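Local coordinates for protein argininosuccinate lyase (Chelativorans sp., PDB 6RXA) that acts as EDDS lyase, a C-N lyase of the aspartase/fumarase superfamily, and probably splits argininosuccinate into fumarate and L-arginine, at residues A[120-124]-A[326-332]; A[138-143]-A[175-180]; A[216-220]-A[482-486]. The protein carries 2 engineered substitutions. All blocks are in the same frame, centred on the assembly; numbering follows the deposited sequence. Where two conformers were deposited one is given.

Contact 1: A[120-124]-A[326-332]; sequences KRMFL and ELEPRSI
Phe-123 brings its CZ against the ring of Pro-329. Phe-123 CZ lies 3.6 Å from Pro-329 CG, and the two side chains cross at about a right angle. The CG of Phe-123 stands anti to the backbone N (chi1 167°), which sends the ring toward segment 326-332. At its edge, near the ring plane, lies the carbonyl O of Leu-327, 4.3 Å from Phe-123 CE2. The same CE2 of Phe-123 meets Ile-332 CD1 obliquely, at 4.3 Å. Leu-124 works beside the ring with one branch. Leu-124 CD2 touches Ile-332 CD1 at 4.0 Å and Leu-327 CD2 at 4.1 Å. All of these apolar residues are buried. Lys-120 also reaches residues 326-327, but it was modelled in two conformers, so its detailed contacts are doubtful.

The contact joins the side of helix 112-147 to the start of helix 329-348, within the long helical bundle of the aspartase/fumarase fold. Glu-328 is the N-cap of the second helix. Pro-329 follows in the first turn, where its lack of an N-H costs no helical bond.

Further out, Ala-38 of helix 35-56 packs on both Phe-123 and Pro-329. His-241 of helix 236-262 packs on Leu-124 and Leu-327. In the conformer given, Glu-326 forms a salt bridge with Lys-297 of the second subunit; a second conformer was also modelled.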
# COMPACT_ATOMS: atom_id res chain seq x y z
N LYS A 120 -7.66 18.26 -15.12
CA LYS A 120 -6.78 17.18 -14.67
C LYS A 120 -6.56 16.17 -15.79
O LYS A 120 -5.44 15.70 -16.00
CB LYS A 120 -7.37 16.47 -13.45
CG LYS A 120 -6.53 15.27 -12.89
CD LYS A 120 -5.31 15.76 -12.09
CE LYS A 120 -4.34 14.66 -11.69
NZ LYS A 120 -4.91 13.77 -10.65
N ARG A 121 -7.62 15.85 -16.53
CA ARG A 121 -7.49 14.92 -17.66
C ARG A 121 -6.56 15.49 -18.74
O ARG A 121 -5.76 14.76 -19.32
CB ARG A 121 -8.86 14.60 -18.25
CG ARG A 121 -9.71 13.62 -17.44
CD ARG A 121 -11.14 13.60 -18.00
NE ARG A 121 -11.95 12.59 -17.33
CZ ARG A 121 -11.96 11.30 -17.66
NH1 ARG A 121 -11.22 10.86 -18.67
NH2 ARG A 121 -12.72 10.46 -16.99
N MET A 122 -6.67 16.79 -19.04
CA MET A 122 -5.80 17.37 -20.05
C MET A 122 -4.34 17.34 -19.60
O MET A 122 -3.43 17.07 -20.40
CB MET A 122 -6.24 18.79 -20.36
CG MET A 122 -7.58 18.87 -21.05
SD MET A 122 -8.07 20.58 -21.41
CE MET A 122 -7.06 20.93 -22.84
N PHE A 123 -4.10 17.63 -18.32
CA PHE A 123 -2.76 17.52 -17.77
C PHE A 123 -2.24 16.09 -17.85
O PHE A 123 -1.15 15.85 -18.37
CB PHE A 123 -2.76 18.01 -16.31
CG PHE A 123 -1.52 17.64 -15.56
CD1 PHE A 123 -0.30 18.21 -15.90
CD2 PHE A 123 -1.56 16.72 -14.53
CE1 PHE A 123 0.85 17.85 -15.22
CE2 PHE A 123 -0.41 16.37 -13.84
CZ PHE A 123 0.78 16.94 -14.19
N LEU A 124 -3.03 15.12 -17.37
CA LEU A 124 -2.59 13.73 -17.40
C LEU A 124 -2.39 13.24 -18.83
O LEU A 124 -1.47 12.46 -19.10
CB LEU A 124 -3.56 12.81 -16.65
CG LEU A 124 -3.65 13.05 -15.15
CD1 LEU A 124 -4.68 12.12 -14.51
CD2 LEU A 124 -2.29 12.91 -14.46
N GLU A 326 -4.88 12.81 -5.64
CA GLU A 326 -4.52 13.10 -7.02
C GLU A 326 -3.19 12.45 -7.37
O GLU A 326 -2.39 12.08 -6.50
CB GLU A 326 -4.42 14.61 -7.22
CG GLU A 326 -5.76 15.34 -7.07
CD GLU A 326 -5.66 16.67 -6.34
OE1 GLU A 326 -4.90 16.79 -5.35
OE2 GLU A 326 -6.36 17.62 -6.75
N LEU A 327 -2.94 12.32 -8.68
CA LEU A 327 -1.62 11.99 -9.20
C LEU A 327 -0.90 13.29 -9.51
O LEU A 327 -1.36 14.07 -10.35
CB LEU A 327 -1.72 11.14 -10.46
CG LEU A 327 -0.38 10.66 -11.04
CD1 LEU A 327 0.46 9.89 -10.03
CD2 LEU A 327 -0.64 9.81 -12.31
N GLU A 328 0.20 13.54 -8.82
CA GLU A 328 0.80 14.87 -8.83
C GLU A 328 1.99 14.96 -9.77
O GLU A 328 2.65 13.97 -10.09
CB GLU A 328 1.24 15.23 -7.41
CG GLU A 328 0.08 15.12 -6.43
CD GLU A 328 0.19 16.04 -5.25
OE1 GLU A 328 0.11 15.54 -4.11
OE2 GLU A 328 0.34 17.25 -5.47
N PRO A 329 2.28 16.17 -10.23
CA PRO A 329 3.39 16.35 -11.18
C PRO A 329 4.71 15.76 -10.72
O PRO A 329 5.43 15.15 -11.53
CB PRO A 329 3.46 17.88 -11.34
CG PRO A 329 2.07 18.34 -11.08
CD PRO A 329 1.53 17.43 -10.00
N ARG A 330 5.06 15.92 -9.45
CA ARG A 330 6.37 15.44 -9.00
C ARG A 330 6.49 13.93 -9.17
O ARG A 330 7.60 13.43 -9.42
CB ARG A 330 6.65 15.85 -7.56
CG ARG A 330 5.70 15.33 -6.50
CD ARG A 330 6.08 15.92 -5.13
NE ARG A 330 6.02 17.38 -5.11
CZ ARG A 330 7.07 18.20 -5.24
NH1 ARG A 330 8.30 17.72 -5.38
NH2 ARG A 330 6.88 19.51 -5.21
N SER A 331 5.40 13.18 -9.04
CA SER A 331 5.46 11.74 -9.23
C SER A 331 5.76 11.39 -10.68
O SER A 331 6.61 10.54 -10.97
CB SER A 331 4.14 11.12 -8.78
OG SER A 331 4.14 9.73 -8.94
N ILE A 332 5.07 12.04 -11.62
CA ILE A 332 5.35 11.78 -13.02
C ILE A 332 6.75 12.23 -13.37
O ILE A 332 7.48 11.55 -14.10
CB ILE A 332 4.28 12.42 -13.91
CG1 ILE A 332 2.91 11.81 -13.59
CG2 ILE A 332 4.63 12.21 -15.37
CD1 ILE A 332 1.72 12.63 -14.10

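Contact 2: A[138-143]-A[175-180]; sequences YREAVV and ISENLA
Arg-139 lies across the face of helix 168-193 and meets Leu-179, Ser-176 and Ala-180 in turn. Arg-139 CB is 3.8 Å from Leu-179 CD1. With CG anti to the backbone N (chi1 -174°) and the chain extended as far as NE, the side chain runs straight on past Ser-176. CG and CD pass beside the hydroxyl. Arg-139 NE then donates to Ser-176 OG, with NE and OG 3.1 Å apart and an N-H...O angle of 170°. The hydroxyl lies in the guanidinium plane, at its edge. Val-143 CG2 also packs on Ser-176 OG, at 3.3 Å. Ala-180 sits over one face of the guanidinium, where Ala-180 CB is 3.5 Å from Arg-139 NH2. A water closes a small ring of bonds: it accepts from Arg-139 NH2 at 3.1 Å and lies 2.8 Å from Ser-176 OG. Outside the two segments, NH2 forms a salt bridge with Glu-464 and NH1 with Asp-468, so the buried charge is probably well balanced. These bridges, the edge bond, the methyl on the face and the water together help to fix the rotation of the guanidinium.

The rest of the contact is apolar. Leu-179 CD1 makes a CH-pi contact over the face of the Tyr-138 ring, 4.2 Å from its centroid. Val-142 packs crosswise on Ile-175; Val-142 CG1 is 4.0 Å from Ile-175 CB.

Segments 138-143 and 175-180 run nearly antiparallel, at 158°. Their helices are linked in sequence by the hairpin of strands 153-158 and 161-167. Helices 236-262 and 329-348 pack on Tyr-138, and helix 451-500 packs on Arg-139, Val-143 and Ser-176. On the side of Glu-177 and Asn-178, helix 168-193 meets the third subunit.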
# COMPACT_ATOMS: atom_id res chain seq x y z
N TYR A 138 13.32 4.50 -24.19
CA TYR A 138 13.93 3.44 -23.39
C TYR A 138 13.94 2.13 -24.16
O TYR A 138 14.97 1.47 -24.26
CB TYR A 138 13.11 3.34 -22.11
CG TYR A 138 13.51 2.38 -21.01
CD1 TYR A 138 14.83 2.05 -20.75
CD2 TYR A 138 12.53 1.83 -20.19
CE1 TYR A 138 15.15 1.19 -19.71
CE2 TYR A 138 12.85 0.98 -19.15
CZ TYR A 138 14.17 0.66 -18.91
OH TYR A 138 14.50 -0.20 -17.88
N ARG A 139 12.81 1.79 -24.79
CA ARG A 139 12.76 0.57 -25.59
C ARG A 139 13.72 0.66 -26.77
O ARG A 139 14.39 -0.33 -27.11
CB ARG A 139 11.33 0.29 -26.05
CG ARG A 139 11.20 -1.04 -26.77
CD ARG A 139 9.78 -1.29 -27.22
NE ARG A 139 9.66 -2.63 -27.76
CZ ARG A 139 8.63 -3.06 -28.47
NH1 ARG A 139 7.64 -2.24 -28.76
NH2 ARG A 139 8.60 -4.32 -28.90
N GLU A 140 13.82 1.83 -27.41
CA GLU A 140 14.77 2.00 -28.51
C GLU A 140 16.19 1.69 -28.04
O GLU A 140 16.94 0.96 -28.71
CB GLU A 140 14.71 3.42 -29.08
CG GLU A 140 13.51 3.68 -29.95
CD GLU A 140 13.37 5.13 -30.35
OE1 GLU A 140 14.16 5.96 -29.85
OE2 GLU A 140 12.47 5.45 -31.16
N ALA A 141 16.59 2.25 -26.90
CA ALA A 141 17.94 2.02 -26.40
C ALA A 141 18.17 0.54 -26.10
O ALA A 141 19.25 0.01 -26.40
CB ALA A 141 18.19 2.86 -25.15
N VAL A 142 17.17 -0.14 -25.54
CA VAL A 142 17.27 -1.56 -25.21
C VAL A 142 17.44 -2.40 -26.47
O VAL A 142 18.32 -3.27 -26.54
CB VAL A 142 16.01 -1.97 -24.42
CG1 VAL A 142 15.82 -3.48 -24.36
CG2 VAL A 142 16.05 -1.37 -23.02
N VAL A 143 16.59 -2.18 -27.48
CA VAL A 143 16.64 -2.99 -28.69
C VAL A 143 17.91 -2.70 -29.49
O VAL A 143 18.56 -3.62 -30.01
CB VAL A 143 15.38 -2.75 -29.54
CG1 VAL A 143 15.49 -3.46 -30.88
CG2 VAL A 143 14.15 -3.22 -28.81
N ILE A 175 13.52 -7.42 -21.76
CA ILE A 175 13.11 -6.07 -21.38
C ILE A 175 12.27 -5.45 -22.49
O ILE A 175 11.24 -4.83 -22.22
CB ILE A 175 14.35 -5.23 -21.02
CG1 ILE A 175 15.21 -5.91 -19.95
CG2 ILE A 175 13.92 -3.83 -20.60
CD1 ILE A 175 14.51 -6.18 -18.64
N SER A 176 12.65 -5.66 -23.76
CA SER A 176 11.87 -5.10 -24.85
C SER A 176 10.43 -5.62 -24.83
O SER A 176 9.48 -4.85 -25.06
CB SER A 176 12.53 -5.39 -26.20
OG SER A 176 11.74 -4.87 -27.27
N GLU A 177 10.24 -6.91 -24.56
CA GLU A 177 8.90 -7.49 -24.54
C GLU A 177 8.09 -6.96 -23.35
O GLU A 177 6.90 -6.67 -23.49
CB GLU A 177 9.01 -9.02 -24.54
CG GLU A 177 7.67 -9.76 -24.74
CD GLU A 177 7.81 -11.21 -25.18
OE1 GLU A 177 8.93 -11.67 -25.47
OE2 GLU A 177 6.76 -11.88 -25.26
N ASN A 178 8.74 -6.80 -22.19
CA ASN A 178 8.12 -6.13 -21.05
C ASN A 178 7.63 -4.74 -21.44
O ASN A 178 6.49 -4.35 -21.13
CB ASN A 178 9.15 -6.03 -19.92
CG ASN A 178 8.74 -5.06 -18.81
OD1 ASN A 178 8.73 -3.84 -19.00
ND2 ASN A 178 8.43 -5.61 -17.63
N LEU A 179 8.47 -3.99 -22.13
CA LEU A 179 8.14 -2.62 -22.47
C LEU A 179 7.03 -2.56 -23.51
O LEU A 179 6.21 -1.65 -23.48
CB LEU A 179 9.39 -1.90 -22.97
CG LEU A 179 10.47 -1.71 -21.93
CD1 LEU A 179 11.74 -1.09 -22.52
CD2 LEU A 179 9.97 -0.84 -20.77
N ALA A 180 7.00 -3.50 -24.44
CA ALA A 180 5.91 -3.54 -25.41
C ALA A 180 4.57 -3.65 -24.70
O ALA A 180 3.61 -2.95 -25.05
CB ALA A 180 6.13 -4.67 -26.39
O HOH W 1 9.99 -6.94 -28.11

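Contact 3: A[216-220]-A[482-486]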
# COMPACT_ATOMS: atom_id res chain seq x y z
N SER A 216 -15.65 19.33 -26.42
CA SER A 216 -14.74 18.19 -26.44
C SER A 216 -13.79 18.27 -27.62
O SER A 216 -12.57 18.13 -27.46
CB SER A 216 -15.58 16.92 -26.51
OG SER A 216 -14.78 15.76 -26.55
N ALA A 217 -14.31 18.55 -28.82
CA ALA A 217 -13.47 18.63 -30.01
C ALA A 217 -12.48 19.78 -29.91
O ALA A 217 -11.31 19.65 -30.30
CB ALA A 217 -14.37 18.79 -31.24
N LEU A 218 -12.93 20.94 -29.42
CA LEU A 218 -12.05 22.09 -29.30
C LEU A 218 -10.88 21.83 -28.37
O LEU A 218 -9.82 22.46 -28.51
CB LEU A 218 -12.87 23.29 -28.80
CG LEU A 218 -13.77 23.95 -29.85
CD1 LEU A 218 -14.74 24.90 -29.15
CD2 LEU A 218 -12.92 24.68 -30.88
N LEU A 219 -11.04 20.91 -27.41
CA LEU A 219 -10.02 20.59 -26.43
C LEU A 219 -9.29 19.30 -26.76
O LEU A 219 -8.53 18.80 -25.92
CB LEU A 219 -10.63 20.51 -25.03
CG LEU A 219 -11.18 21.85 -24.53
CD1 LEU A 219 -12.07 21.63 -23.33
CD2 LEU A 219 -10.06 22.82 -24.17
N GLY A 220 -9.49 18.75 -27.95
CA GLY A 220 -8.73 17.59 -28.38
C GLY A 220 -9.16 16.24 -27.84
O GLY A 220 -8.46 15.25 -28.06
N ALA A 482 -6.15 20.52 -32.64
CA ALA A 482 -7.27 21.07 -31.89
C ALA A 482 -6.88 22.38 -31.23
O ALA A 482 -7.66 23.34 -31.23
CB ALA A 482 -7.75 20.07 -30.84
N LYS A 483 -5.68 22.44 -30.65
CA LYS A 483 -5.26 23.66 -29.98
C LYS A 483 -5.17 24.81 -30.97
O LYS A 483 -5.53 25.95 -30.64
CB LYS A 483 -3.95 23.42 -29.23
CG LYS A 483 -3.58 24.57 -28.31
CD LYS A 483 -2.38 24.22 -27.43
CE LYS A 483 -2.07 25.35 -26.46
NZ LYS A 483 -0.89 25.08 -25.60
N GLN A 484 -4.75 24.54 -32.21
CA GLN A 484 -4.69 25.60 -33.21
C GLN A 484 -6.09 26.03 -33.65
O GLN A 484 -6.34 27.23 -33.85
CB GLN A 484 -3.85 25.16 -34.41
CG GLN A 484 -3.46 26.30 -35.34
CD GLN A 484 -2.61 27.35 -34.64
OE1 GLN A 484 -1.51 27.07 -34.16
NE2 GLN A 484 -3.13 28.57 -34.55
N THR A 485 -7.00 25.07 -33.82
CA THR A 485 -8.39 25.41 -34.15
C THR A 485 -8.99 26.33 -33.09
O THR A 485 -9.65 27.32 -33.42
CB THR A 485 -9.23 24.14 -34.29
OG1 THR A 485 -8.80 23.38 -35.43
CG2 THR A 485 -10.71 24.48 -34.45
N LEU A 486 -8.77 26.01 -31.82
CA LEU A 486 -9.28 26.85 -30.74
C LEU A 486 -8.66 28.23 -30.78
O LEU A 486 -9.35 29.25 -30.67
CB LEU A 486 -9.00 26.17 -29.39
CG LEU A 486 -9.47 26.90 -28.13
CD1 LEU A 486 -10.95 27.26 -28.25
CD2 LEU A 486 -9.19 26.04 -26.91
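Leu-218 and Leu-486 set their side chains at about a right angle to each other. They meet branch to branch, Leu-218 CD2 to Leu-486 CD1 at 4.2 Å. The torsions differ. Leu-486 holds CG anti to the backbone N (chi1 -180°), which swings its isobutyl group toward the end of helix 212-218. Leu-218 keeps CG beside its own backbone N (chi1 -76°), which carries CD2 over to Leu-486. Leu-486 CD2 lies by the Leu-218 carbonyl O and also reaches Leu-219 CD2, at 4.3 Å. Leu-486 CB also rests near the carbonyl O of Leu-218, at 3.9 Å. Toward the surface, Leu-218 CD2 meets the methyl CG2 of Thr-485 at 4.2 Å. The hydroxyl of Thr-485 is held by the carbonyl of Asn-481 in its own helix.

Ala-482 points its methyl at backbone. Its CB lies 3.6 Å from both Gly-220 N and Ala-217 O. Those two atoms are themselves hydrogen-bonded, 3.1 Å apart, as part of the Schellman motif that ends helix 212-218. Gly-220 is the C-prime residue, with phi at 79°. The methyl therefore packs directly on the helix cap. No hydrogen bond crosses between the segments, and the contact is one of apolar side chains on one another and on the backbone of the helix end.

The carbonyl of Leu-219 is taken up by Arg-125 of helix 112-147. Helix 35-56 backs the contact: Val-52 touches Leu-218, Ile-46 and Ala-49 touch Leu-219, and Gln-45 touches Leu-486. The loop residue Leu-198 also packs on Leu-219. The end of helix 212-218, helix 35-56 and helix 451-500 meet here.

How the contacts relate
Contacts 1 and 2 are buried and both use helix 112-147, but about 25 Å separates their centres. Contact 3 is partly buried, with some residues exposed. Contact 1 is mainly apolar and uses a helix start; contact 3 is apolar and uses a helix end. Helix 35-56 packs on both. Contact 2 pairs two helix sides and adds a buried arginine, a serine and a water. Contacts 1 and 3 touch where Met-122 CE meets Leu-219 CD2 at 3.8 Å. Helix 451-500 is a partner in contact 3 and supplies the acids for the arginine of contact 2. Other subunits reach contacts 1 and 2, but none touches contact 3.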